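Local structure of polyporopepsin (Irpex lacteus, 1WKR) at residues T232-D237 / G241-T246; K44-T49 / I89-R94; G209-G214 / S318-T323; S146-T151 / T332-A337. The protein cleaves proteins as a pepsin-family aspartic endopeptidase of broad specificity, with milk-clotting activity. One frame throughout, in Å; residues are numbered along the deposited sequence.

Contact 1 of 4, residues T232-D237 / G241-T246; sequences TGAVAD and GLLRLT
A short antiparallel beta hairpin pairs V235 with R244, its two weakly bonded strands following the helix 222-232. The two residues form a hydrogen-bonded pair: R244 N reaches V235 O at 2.9 Å, and V235 N returns to R244 O at 3.2 Å. Toward the turn the ladder frays. D237 N makes only a weak bond to L242 O, and a water accepts from D237 N at 2.9 Å and donates weakly to L242 O. G241 N then closes the hairpin on D237 O at 3.0 Å. G233 and G241 both have positive phi, a conformation glycine adopts easily.

The apolar side of the hairpin centres on A234. Its methyl CB touches L243 CB at 3.9 Å and L245 CD2 at 3.6 Å, so a small residue lets both leucines close in. L245 has CG anti to its carbonyl carbon (chi1 -65°), which carries CD2 over A234 and up to the CB of T232, the two side chains crossing nearly at right angles. T232 OG1 accepts from A234 N at 3.1 Å, an ST turn where the chain leaves the helix; the same oxygen bonds to Y228 O. On the other side, R244 extends past D237, whose OD1 lies 4.0 Å from R244 CD, while D237 OD2 is taken by T240.

L243 packs back on F225 and Y228 of the helix 222-232, and the backbones of L243 and L245 pair with L291 and V289, joining the hairpin to the strand 289-295.

Contact 2 of 4, residues K44-T49 / I89-R94; sequences KSYVKT and IGVASR. With SO4 (sulfate ion), chain F; SO4 (sulfate ion), chain D.
The hydroxyl OH of Y46 is gripped by two groups, D75 OD2 and S52 OG, and this anchors the far end of a ring that lies against V91 and I89. With CG anti to the backbone N (chi1 -179°), the tyrosine reaches from its loop across to V91 on the strand. V91 meets it over one face: CG2 stands 3.9 Å from the ring centroid, 23° off the normal, in a CH-pi contact displaced toward the rim, where CD2 is the nearest ring atom at 3.6 Å. The other methyl, V91 CG1, rests 3.8 Å from Y46 CB, so the branched valine straddles the root and the face of the aromatic side chain. I89 adds a looser touch, its CD1 4.2 Å from Y46 CE1. Tyrosine suits the site because its ring can pack against aliphatic groups while its hydroxyl keeps polar partners; Y73 also meets the ring edge to face.

R94 NH1 donates to a sulfate ion, probably from the crystallisation liquor, at 3.3 Å to O3. S93 and R94 both face S69, which makes a classic beta bulge where the strand 82-96 turns a corner against the strand 67-79 of the N-terminal beta lobe.

Contact 3 of 4, residues G209-G214 / S318-T323; sequences GIVDTG and SVYDTT
Y320 aims its phenol obliquely at V211 and T213, the residues on either side of D212 in the second Asp-Thr-Gly loop of the pepsin fold. The ring meets V211 through the methyl CG1, which is 3.4 Å from Y320 OH and 4.0 Å from Y320 CE2. V211 holds that methyl anti to its backbone N (chi1 -179°), which turns it toward the tyrosine. From the loop T213 brings up its own methyl: CG2 lies 3.8 Å from Y320 OH. The hydroxyl is thus touched by two carbons, yet it has a polar mate, since OH donates to S318 OG at 2.8 Å within its own strand. That bond would help to hold the outer end of the ring, while W189 meets it edge to face. A phenylalanine in place of Y320 would probably leave S318 OG without this donor and open a small gap where the hydroxyl met the methyls of V211 and T213.

Threonine suits its position because its two branches do different work. While CG2 packs on Y320, OG1 bonds to V31 O and T33 N of the other catalytic loop, and T33 OG1 answers on V211 O: the fireman's grip of aspartic proteases. D212, an active-site aspartate beside D32, turns away from Y320, and its OD2 is hydrogen-bonded to T215 OG1 and to the bound inhibitor. Its other oxygen makes an Asx turn: G214 N gives its hydrogen to D212 OD1 at 2.8 Å, coming from 59° out of the carboxylate plane.

Contact 4 of 4, residues S146-T151 / T332-A337; sequences SFEPTT and TSFTTA. With SO4 (sulfate ion), chain I.
F334 presses its ring against E148 and P149, packing the C-terminal tail of this pepsin-fold chain against the loop that follows the strand 142-146. In this tight part E148 CB stands over one face of the ring, and the extended chain carries the carboxylate, tilted 33° from the ring plane, past the rim, where CD is 3.4 Å from F334 CE2. Glutamate thus pairs a methylene stem for the ring with a carboxylate at its rim. The apolar ring of P149 packs on the root of the phenylalanine, its CD 3.5 Å from F334 CB. Replacing E148 by alanine is likely to strip the CD2 and CE2 side of the F334 ring of its packing and leave the ring freer to turn.

Away from this the contact slackens. P149 CG only grazes A337 CB at 4.4 Å, and the backbone of F147 is joined to the tail through a water, which donates to F147 O and lies 2.7 Å from T332 OG1. On the outer side T336 OG1 donates to a sulfate ion, probably from the crystallisation liquor, at 3.0 Å to O3.

Two successive type I turns, T332 to T335 and F334 to A337, overlap at F334 and T335. T332 OG1 tightens the first as an ST turn, and T335 OG1 accepts from T332 N at 2.9 Å, with 168° at the hydrogen.

Followed from the N terminus, the chain first closes contact 2, where a loop after the strand 39-40 meets the strand 82-96 within the N-terminal lobe; this is finished before any other contact opens. Contact 4 opens next, at residues 146-151, and closes last, at 332-337. Within that span contact 3 joins 209-214 to 318-323, and within contact 3 lies the short hairpin of contact 1, so these three are nested and none cross. Contacts 3 and 4 touch, T213 CB lying 3.7 Å from F147 CZ; they tie the second catalytic loop to the strand 316-321 and the C-terminal tail to the loop after the strand 142-146. Contact 1 stands apart, its centre about 41 Å from that of contact 2.

Contact 1 of 4, residues T232-D237 / G241-T246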
loop_
_atom_site.group_PDB
_atom_site.type_symbol
_atom_site.label_atom_id
_atom_site.label_comp_id
_atom_site.label_asym_id
_atom_site.label_seq_id
_atom_site.Cartn_x
_atom_site.Cartn_y
_atom_site.Cartn_z
ATOM N N THR A 232 2.431 20.374 15.509
ATOM C CA THR A 232 0.955 20.370 15.441
ATOM C C THR A 232 0.330 20.561 16.801
ATOM O O THR A 232 -0.871 20.906 16.835
ATOM C CB THR A 232 0.457 19.029 14.886
ATOM O OG1 THR A 232 0.863 17.940 15.747
ATOM C CG2 THR A 232 0.904 18.723 13.448
ATOM N N GLY A 233 1.046 20.340 17.888
ATOM C CA GLY A 233 0.482 20.332 19.213
ATOM C C GLY A 233 -0.177 19.031 19.558
ATOM O O GLY A 233 -0.795 18.863 20.666
ATOM N N ALA A 234 -0.098 17.992 18.712
ATOM C CA ALA A 234 -0.786 16.783 18.980
ATOM C C ALA A 234 -0.313 16.017 20.212
ATOM O O ALA A 234 0.875 16.139 20.565
ATOM C CB ALA A 234 -0.653 15.837 17.753
ATOM N N VAL A 235 -1.186 15.261 20.802
ATOM C CA VAL A 235 -0.846 14.402 21.974
ATOM C C VAL A 235 -1.287 13.012 21.631
ATOM O O VAL A 235 -2.178 12.711 20.825
ATOM C CB VAL A 235 -1.496 14.953 23.224
ATOM C CG1 VAL A 235 -1.021 16.395 23.508
ATOM C CG2 VAL A 235 -2.938 14.820 23.265
ATOM N N ALA A 236 -0.695 12.011 22.342
ATOM C CA ALA A 236 -1.121 10.632 22.240
ATOM C C ALA A 236 -2.466 10.420 22.718
ATOM O O ALA A 236 -3.039 11.154 23.645
ATOM C CB ALA A 236 -0.133 9.741 23.196
ATOM N N ASP A 237 -3.240 9.524 22.123
ATOM C CA ASP A 237 -4.558 9.164 22.537
ATOM C C ASP A 237 -4.716 7.630 22.882
ATOM O O ASP A 237 -4.528 6.814 21.895
ATOM C CB ASP A 237 -5.573 9.598 21.454
ATOM C CG ASP A 237 -6.921 9.251 21.856
ATOM O OD1 ASP A 237 -7.500 9.978 22.749
ATOM O OD2 ASP A 237 -7.550 8.315 21.352
ATOM N N GLY A 241 -4.796 4.838 19.635
ATOM C CA GLY A 241 -3.475 4.674 19.154
ATOM C C GLY A 241 -3.000 5.636 18.079
ATOM O O GLY A 241 -1.939 5.515 17.478
ATOM N N LEU A 242 -3.838 6.708 17.892
ATOM C CA LEU A 242 -3.488 7.817 16.935
ATOM C C LEU A 242 -3.192 9.048 17.701
ATOM O O LEU A 242 -3.706 9.256 18.877
ATOM C CB LEU A 242 -4.636 8.018 15.988
ATOM C CG LEU A 242 -4.995 6.794 15.078
ATOM C CD1 LEU A 242 -6.100 7.161 14.145
ATOM C CD2 LEU A 242 -3.765 6.315 14.285
ATOM N N LEU A 243 -2.506 10.002 17.145
ATOM C CA LEU A 243 -2.399 11.348 17.732
ATOM C C LEU A 243 -3.743 12.017 17.680
ATOM O O LEU A 243 -4.547 11.746 16.788
ATOM C CB LEU A 243 -1.431 12.143 16.910
ATOM C CG LEU A 243 0.045 11.784 17.038
ATOM C CD1 LEU A 243 0.895 12.565 16.023
ATOM C CD2 LEU A 243 0.574 11.978 18.451
ATOM N N ARG A 244 -4.018 12.903 18.622
ATOM C CA ARG A 244 -5.254 13.667 18.666
ATOM C C ARG A 244 -4.935 15.165 18.726
ATOM O O ARG A 244 -3.996 15.594 19.360
ATOM C CB ARG A 244 -6.128 13.288 19.857
ATOM C CG ARG A 244 -7.502 13.925 19.924
ATOM C CD ARG A 244 -8.400 13.555 21.212
ATOM N NE ARG A 244 -9.602 14.551 21.303
ATOM C CZ ARG A 244 -10.849 14.215 21.239
ATOM N NH1 ARG A 244 -11.333 12.937 21.215
ATOM N NH2 ARG A 244 -11.747 15.186 21.103
ATOM N N LEU A 245 -5.803 15.942 18.048
ATOM C CA LEU A 245 -5.764 17.407 18.103
ATOM C C LEU A 245 -7.103 17.894 18.737
ATOM O O LEU A 245 -8.119 17.344 18.542
ATOM C CB LEU A 245 -5.716 18.006 16.660
ATOM C CG LEU A 245 -4.464 17.672 15.866
ATOM C CD1 LEU A 245 -4.559 18.398 14.511
ATOM C CD2 LEU A 245 -3.216 18.119 16.629
ATOM N N THR A 246 -6.947 19.047 19.424
ATOM C CA THR A 246 -8.157 19.797 19.805
ATOM C C THR A 246 -8.768 20.480 18.590
ATOM O O THR A 246 -8.193 20.570 17.507
ATOM C CB THR A 246 -7.788 20.902 20.810
ATOM O OG1 THR A 246 -6.915 21.848 20.186
ATOM C CG2 THR A 246 -7.114 20.327 22.080
HETATM O O HOH W 1 -1.903 7.481 20.471
#

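Contact 2 of 4, residues K44-T49 / I89-R94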
loop_
_atom_site.group_PDB
_atom_site.type_symbol
_atom_site.label_atom_id
_atom_site.label_comp_id
_atom_site.label_asym_id
_atom_site.label_seq_id
_atom_site.Cartn_x
_atom_site.Cartn_y
_atom_site.Cartn_z
ATOM N N LYS A 44 -11.583 -17.939 3.435
ATOM C CA LYS A 44 -12.078 -19.080 2.601
ATOM C C LYS A 44 -10.967 -20.091 2.438
ATOM O O LYS A 44 -9.789 -19.803 2.166
ATOM C CB LYS A 44 -12.408 -18.559 1.222
ATOM C CG LYS A 44 -13.580 -17.585 1.230
ATOM C CD LYS A 44 -13.759 -16.975 -0.221
ATOM C CE LYS A 44 -14.922 -16.106 -0.435
ATOM N NZ LYS A 44 -15.663 -16.301 -1.595
ATOM N N SER A 45 -11.319 -21.404 2.469
ATOM C CA SER A 45 -10.397 -22.471 2.165
ATOM C C SER A 45 -10.034 -22.374 0.647
ATOM O O SER A 45 -10.851 -22.017 -0.169
ATOM C CB SER A 45 -11.073 -23.815 2.407
ATOM O OG SER A 45 -11.449 -23.920 3.767
ATOM N N TYR A 46 -8.818 -22.828 0.392
ATOM C CA TYR A 46 -8.349 -22.940 -1.007
ATOM C C TYR A 46 -9.164 -24.029 -1.720
ATOM O O TYR A 46 -9.097 -25.201 -1.348
ATOM C CB TYR A 46 -6.891 -23.312 -1.029
ATOM C CG TYR A 46 -6.235 -23.455 -2.380
ATOM C CD1 TYR A 46 -6.600 -22.664 -3.465
ATOM C CD2 TYR A 46 -5.193 -24.367 -2.546
ATOM C CE1 TYR A 46 -5.963 -22.800 -4.694
ATOM C CE2 TYR A 46 -4.558 -24.493 -3.760
ATOM C CZ TYR A 46 -4.936 -23.721 -4.782
ATOM O OH TYR A 46 -4.213 -23.869 -5.987
ATOM N N VAL A 47 -9.872 -23.638 -2.755
ATOM C CA VAL A 47 -10.673 -24.602 -3.580
ATOM C C VAL A 47 -9.787 -25.076 -4.694
ATOM O O VAL A 47 -9.384 -24.275 -5.615
ATOM C CB VAL A 47 -11.883 -23.923 -4.079
ATOM C CG1 VAL A 47 -12.688 -24.940 -4.943
ATOM C CG2 VAL A 47 -12.757 -23.462 -2.863
ATOM N N LYS A 48 -9.392 -26.335 -4.703
ATOM C CA LYS A 48 -8.450 -26.909 -5.653
ATOM C C LYS A 48 -9.196 -27.421 -6.860
ATOM O O LYS A 48 -10.118 -28.274 -6.785
ATOM C CB LYS A 48 -7.688 -28.055 -4.996
ATOM C CG LYS A 48 -6.767 -27.476 -3.909
ATOM C CD LYS A 48 -5.916 -28.641 -3.297
ATOM C CE LYS A 48 -4.977 -28.096 -2.195
ATOM N NZ LYS A 48 -4.181 -29.240 -1.628
ATOM N N THR A 49 -8.854 -26.921 -8.040
ATOM C CA THR A 49 -9.435 -27.323 -9.296
ATOM C C THR A 49 -8.344 -27.854 -10.158
ATOM O O THR A 49 -7.191 -27.995 -9.793
ATOM C CB THR A 49 -10.111 -26.122 -9.999
ATOM O OG1 THR A 49 -9.078 -25.139 -10.351
ATOM C CG2 THR A 49 -11.127 -25.457 -9.107
ATOM N N ILE A 89 1.326 -18.992 -6.162
ATOM C CA ILE A 89 0.610 -18.420 -5.005
ATOM C C ILE A 89 0.943 -19.182 -3.758
ATOM O O ILE A 89 1.182 -20.427 -3.772
ATOM C CB ILE A 89 -0.920 -18.406 -5.238
ATOM C CG1 ILE A 89 -1.504 -19.837 -5.416
ATOM C CG2 ILE A 89 -1.248 -17.538 -6.456
ATOM C CD1 ILE A 89 -2.968 -19.859 -5.347
ATOM N N GLY A 90 0.863 -18.539 -2.624
ATOM C CA GLY A 90 0.879 -19.194 -1.318
ATOM C C GLY A 90 -0.514 -19.513 -0.834
ATOM O O GLY A 90 -1.495 -18.849 -1.141
ATOM N N VAL A 91 -0.574 -20.603 -0.048
ATOM C CA VAL A 91 -1.819 -21.039 0.590
ATOM C C VAL A 91 -1.505 -21.221 2.085
ATOM O O VAL A 91 -0.728 -22.102 2.438
ATOM C CB VAL A 91 -2.372 -22.319 -0.061
ATOM C CG1 VAL A 91 -3.601 -22.789 0.713
ATOM C CG2 VAL A 91 -2.758 -22.000 -1.504
ATOM N N ALA A 92 -2.093 -20.364 2.874
ATOM C CA ALA A 92 -1.677 -20.304 4.311
ATOM C C ALA A 92 -2.295 -21.445 5.113
ATOM O O ALA A 92 -3.533 -21.698 5.004
ATOM C CB ALA A 92 -2.171 -18.957 4.906
ATOM N N SER A 93 -1.460 -22.059 5.915
ATOM C CA SER A 93 -1.955 -22.955 7.066
ATOM C C SER A 93 -1.855 -22.216 8.366
ATOM O O SER A 93 -2.460 -22.668 9.333
ATOM C CB SER A 93 -1.177 -24.214 7.084
ATOM O OG SER A 93 0.181 -24.001 7.238
ATOM N N ARG A 94 -1.062 -21.155 8.424
ATOM C CA ARG A 94 -0.979 -20.273 9.624
ATOM C C ARG A 94 -1.112 -18.829 9.113
ATOM O O ARG A 94 -0.445 -18.505 8.160
ATOM C CB ARG A 94 0.410 -20.457 10.368
ATOM C CG ARG A 94 0.663 -21.882 10.963
ATOM C CD ARG A 94 -0.434 -22.319 11.888
ATOM N NE ARG A 94 -0.297 -23.720 12.314
ATOM C CZ ARG A 94 -1.502 -24.562 12.208
ATOM N NH1 ARG A 94 -2.844 -23.993 12.068
ATOM N NH2 ARG A 94 -1.454 -25.845 12.345
HETATM S S SO4 F . -3.329 -19.639 13.021
HETATM O O1 SO4 F . -4.360 -18.785 13.873
HETATM O O2 SO4 F . -2.019 -19.256 13.001
HETATM O O3 SO4 F . -3.462 -21.108 13.469
HETATM O O4 SO4 F . -3.852 -19.486 11.553
HETATM S S SO4 D . 1.348 -26.701 5.372
HETATM O O1 SO4 D . 0.097 -27.786 5.286
HETATM O O2 SO4 D . 1.000 -25.673 4.338
HETATM O O3 SO4 D . 1.306 -26.125 6.668
HETATM O O4 SO4 D . 2.587 -27.300 5.071
#

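Contact 3 of 4, residues G209-G214 / S318-T323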
loop_
_atom_site.group_PDB
_atom_site.type_symbol
_atom_site.label_atom_id
_atom_site.label_comp_id
_atom_site.label_asym_id
_atom_site.label_seq_id
_atom_site.Cartn_x
_atom_site.Cartn_y
_atom_site.Cartn_z
ATOM N N GLY A 209 12.735 5.865 1.746
ATOM C CA GLY A 209 11.568 5.203 2.349
ATOM C C GLY A 209 10.746 4.584 1.268
ATOM O O GLY A 209 11.227 4.463 0.115
ATOM N N ILE A 210 9.547 4.128 1.577
ATOM C CA ILE A 210 8.776 3.366 0.607
ATOM C C ILE A 210 7.360 3.852 0.457
ATOM O O ILE A 210 6.848 4.581 1.310
ATOM C CB ILE A 210 8.793 1.841 0.938
ATOM C CG1 ILE A 210 7.898 1.510 2.150
ATOM C CG2 ILE A 210 10.237 1.357 1.162
ATOM C CD1 ILE A 210 7.711 0.011 2.408
ATOM N N VAL A 211 6.748 3.479 -0.656
ATOM C CA VAL A 211 5.327 3.777 -0.961
ATOM C C VAL A 211 4.593 2.479 -0.885
ATOM O O VAL A 211 4.886 1.537 -1.655
ATOM C CB VAL A 211 5.226 4.446 -2.344
ATOM C CG1 VAL A 211 3.752 4.764 -2.627
ATOM C CG2 VAL A 211 6.086 5.695 -2.434
ATOM N N ASP A 212 3.646 2.382 0.030
ATOM C CA ASP A 212 3.080 1.077 0.400
ATOM C C ASP A 212 1.564 1.202 0.576
ATOM O O ASP A 212 1.081 1.695 1.589
ATOM C CB ASP A 212 3.748 0.570 1.678
ATOM C CG ASP A 212 3.298 -0.788 2.016
ATOM O OD1 ASP A 212 2.547 -1.452 1.267
ATOM O OD2 ASP A 212 3.717 -1.333 3.136
ATOM N N THR A 213 0.818 0.635 -0.367
ATOM C CA THR A 213 -0.630 0.564 -0.267
ATOM C C THR A 213 -1.107 -0.223 0.939
ATOM O O THR A 213 -2.252 -0.044 1.357
ATOM C CB THR A 213 -1.241 -0.068 -1.533
ATOM O OG1 THR A 213 -0.684 -1.384 -1.718
ATOM C CG2 THR A 213 -0.959 0.764 -2.817
ATOM N N GLY A 214 -0.274 -1.172 1.430
ATOM C CA GLY A 214 -0.625 -2.090 2.529
ATOM C C GLY A 214 -0.132 -1.638 3.867
ATOM O O GLY A 214 -0.098 -2.432 4.834
ATOM N N SER A 318 -0.779 6.836 -7.934
ATOM C CA SER A 318 0.620 6.281 -7.887
ATOM C C SER A 318 0.816 5.278 -8.977
ATOM O O SER A 318 -0.051 4.502 -9.349
ATOM C CB SER A 318 0.892 5.714 -6.495
ATOM O OG SER A 318 -0.049 4.730 -6.074
ATOM N N VAL A 319 2.049 5.306 -9.513
ATOM C CA VAL A 319 2.453 4.474 -10.651
ATOM C C VAL A 319 3.718 3.688 -10.249
ATOM O O VAL A 319 4.719 4.271 -9.925
ATOM C CB VAL A 319 2.700 5.302 -11.912
ATOM C CG1 VAL A 319 3.047 4.355 -13.080
ATOM C CG2 VAL A 319 1.471 6.187 -12.249
ATOM N N TYR A 320 3.611 2.365 -10.342
ATOM C CA TYR A 320 4.648 1.439 -9.894
ATOM C C TYR A 320 5.208 0.816 -11.201
ATOM O O TYR A 320 4.618 -0.093 -11.766
ATOM C CB TYR A 320 4.077 0.382 -8.970
ATOM C CG TYR A 320 3.399 1.015 -7.765
ATOM C CD1 TYR A 320 2.090 1.420 -7.833
ATOM C CD2 TYR A 320 4.112 1.274 -6.604
ATOM C CE1 TYR A 320 1.468 2.111 -6.798
ATOM C CE2 TYR A 320 3.476 1.953 -5.509
ATOM C CZ TYR A 320 2.185 2.345 -5.669
ATOM O OH TYR A 320 1.563 3.036 -4.613
ATOM N N ASP A 321 6.271 1.429 -11.720
ATOM C CA ASP A 321 6.766 1.089 -13.070
ATOM C C ASP A 321 7.975 0.165 -12.966
ATOM O O ASP A 321 9.076 0.610 -12.659
ATOM C CB ASP A 321 7.098 2.430 -13.758
ATOM C CG ASP A 321 7.519 2.268 -15.201
ATOM O OD1 ASP A 321 7.825 1.140 -15.640
ATOM O OD2 ASP A 321 7.557 3.288 -15.932
ATOM N N THR A 322 7.724 -1.111 -13.161
ATOM C CA THR A 322 8.830 -2.101 -13.129
ATOM C C THR A 322 9.755 -1.994 -14.320
ATOM O O THR A 322 10.960 -2.002 -14.168
ATOM C CB THR A 322 8.268 -3.541 -13.045
ATOM O OG1 THR A 322 7.580 -3.656 -11.759
ATOM C CG2 THR A 322 9.417 -4.590 -13.105
ATOM N N THR A 323 9.182 -1.816 -15.511
ATOM C CA THR A 323 10.021 -1.707 -16.717
ATOM C C THR A 323 11.080 -0.639 -16.549
ATOM O O THR A 323 12.268 -0.844 -16.920
ATOM C CB THR A 323 9.120 -1.405 -17.911
ATOM O OG1 THR A 323 8.397 -2.590 -18.259
ATOM C CG2 THR A 323 9.931 -0.985 -19.144
#

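Contact 4 of 4, residues S146-T151 / T332-A337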
loop_
_atom_site.group_PDB
_atom_site.type_symbol
_atom_site.label_atom_id
_atom_site.label_comp_id
_atom_site.label_asym_id
_atom_site.label_seq_id
_atom_site.Cartn_x
_atom_site.Cartn_y
_atom_site.Cartn_z
ATOM N N SER A 146 -5.280 3.807 -8.072
ATOM C CA SER A 146 -6.159 4.880 -7.633
ATOM C C SER A 146 -6.830 4.520 -6.335
ATOM O O SER A 146 -7.627 3.537 -6.290
ATOM C CB SER A 146 -7.187 5.169 -8.700
ATOM O OG SER A 146 -8.177 6.089 -8.227
ATOM N N PHE A 147 -6.543 5.265 -5.274
ATOM C CA PHE A 147 -7.317 5.263 -4.023
ATOM C C PHE A 147 -8.003 6.600 -3.887
ATOM O O PHE A 147 -7.625 7.584 -4.525
ATOM C CB PHE A 147 -6.406 5.000 -2.817
ATOM C CG PHE A 147 -5.780 3.618 -2.710
ATOM C CD1 PHE A 147 -6.130 2.578 -3.503
ATOM C CD2 PHE A 147 -4.879 3.398 -1.690
ATOM C CE1 PHE A 147 -5.589 1.297 -3.309
ATOM C CE2 PHE A 147 -4.296 2.133 -1.478
ATOM C CZ PHE A 147 -4.680 1.091 -2.299
ATOM N N GLU A 148 -9.056 6.655 -3.063
ATOM C CA GLU A 148 -9.797 7.881 -2.825
ATOM C C GLU A 148 -10.220 7.943 -1.382
ATOM O O GLU A 148 -10.399 6.888 -0.738
ATOM C CB GLU A 148 -11.058 7.912 -3.714
ATOM C CG GLU A 148 -10.745 7.965 -5.173
ATOM C CD GLU A 148 -11.978 7.966 -6.070
ATOM O OE1 GLU A 148 -13.144 7.916 -5.560
ATOM O OE2 GLU A 148 -11.720 8.016 -7.318
ATOM N N PRO A 149 -10.436 9.145 -0.829
ATOM C CA PRO A 149 -10.961 9.217 0.554
ATOM C C PRO A 149 -12.333 8.558 0.639
ATOM O O PRO A 149 -13.033 8.393 -0.351
ATOM C CB PRO A 149 -11.080 10.743 0.782
ATOM C CG PRO A 149 -10.150 11.351 -0.237
ATOM C CD PRO A 149 -10.304 10.475 -1.465
ATOM N N THR A 150 -12.684 8.211 1.864
ATOM C CA THR A 150 -13.951 7.510 2.080
ATOM C C THR A 150 -14.721 8.108 3.298
ATOM O O THR A 150 -14.102 8.654 4.209
ATOM C CB THR A 150 -13.662 6.088 2.243
ATOM O OG1 THR A 150 -14.948 5.375 2.244
ATOM C CG2 THR A 150 -12.988 5.722 3.565
ATOM N N THR A 151 -16.038 7.942 3.222
ATOM C CA THR A 151 -16.946 8.253 4.393
ATOM C C THR A 151 -17.831 7.049 4.542
ATOM O O THR A 151 -18.898 7.224 5.266
ATOM C CB THR A 151 -17.812 9.494 4.118
ATOM O OG1 THR A 151 -18.563 9.310 2.958
ATOM C CG2 THR A 151 -16.915 10.773 3.924
ATOM N N THR A 332 -4.926 14.365 -7.629
ATOM C CA THR A 332 -6.233 13.863 -8.107
ATOM C C THR A 332 -7.284 14.928 -7.778
ATOM O O THR A 332 -7.034 15.893 -7.032
ATOM C CB THR A 332 -6.600 12.526 -7.459
ATOM O OG1 THR A 332 -7.126 12.812 -6.137
ATOM C CG2 THR A 332 -5.402 11.597 -7.295
ATOM N N SER A 333 -8.481 14.669 -8.265
ATOM C CA SER A 333 -9.604 15.555 -7.913
ATOM C C SER A 333 -9.913 15.489 -6.434
ATOM O O SER A 333 -10.670 16.377 -5.964
ATOM C CB SER A 333 -10.821 15.162 -8.714
ATOM O OG SER A 333 -11.324 13.871 -8.287
ATOM N N PHE A 334 -9.404 14.548 -5.668
ATOM C CA PHE A 334 -9.663 14.438 -4.217
ATOM C C PHE A 334 -8.462 14.927 -3.409
ATOM O O PHE A 334 -8.584 14.906 -2.166
ATOM C CB PHE A 334 -9.988 12.971 -3.862
ATOM C CG PHE A 334 -11.232 12.493 -4.502
ATOM C CD1 PHE A 334 -12.442 12.752 -3.892
ATOM C CD2 PHE A 334 -11.234 11.747 -5.676
ATOM C CE1 PHE A 334 -13.695 12.293 -4.522
ATOM C CE2 PHE A 334 -12.418 11.311 -6.268
ATOM C CZ PHE A 334 -13.600 11.618 -5.722
ATOM N N THR A 335 -7.351 15.369 -3.988
ATOM C CA THR A 335 -6.249 15.797 -3.156
ATOM C C THR A 335 -6.698 16.854 -2.153
ATOM O O THR A 335 -6.310 16.818 -0.974
ATOM C CB THR A 335 -5.132 16.354 -4.036
ATOM O OG1 THR A 335 -4.699 15.311 -4.942
ATOM C CG2 THR A 335 -3.920 16.806 -3.213
ATOM N N THR A 336 -7.513 17.786 -2.578
ATOM C CA THR A 336 -7.986 18.877 -1.711
ATOM C C THR A 336 -9.368 18.580 -1.103
ATOM O O THR A 336 -9.981 19.558 -0.580
ATOM C CB THR A 336 -8.000 20.237 -2.477
ATOM O OG1 THR A 336 -8.881 20.100 -3.539
ATOM C CG2 THR A 336 -6.604 20.595 -2.994
ATOM N N ALA A 337 -9.823 17.365 -1.041
ATOM C CA ALA A 337 -11.092 17.072 -0.406
ATOM C C ALA A 337 -11.090 17.448 1.049
ATOM O O ALA A 337 -10.068 17.512 1.743
ATOM C CB ALA A 337 -11.416 15.592 -0.539
HETATM S S SO4 I . -9.136 21.847 -6.633
HETATM O O1 SO4 I . -8.281 22.250 -7.988
HETATM O O2 SO4 I . -9.228 20.178 -6.595
HETATM O O3 SO4 I . -8.383 22.414 -5.342
HETATM O O4 SO4 I . -10.606 22.208 -6.658
HETATM O O HOH W 2 -7.648 10.525 -4.727
#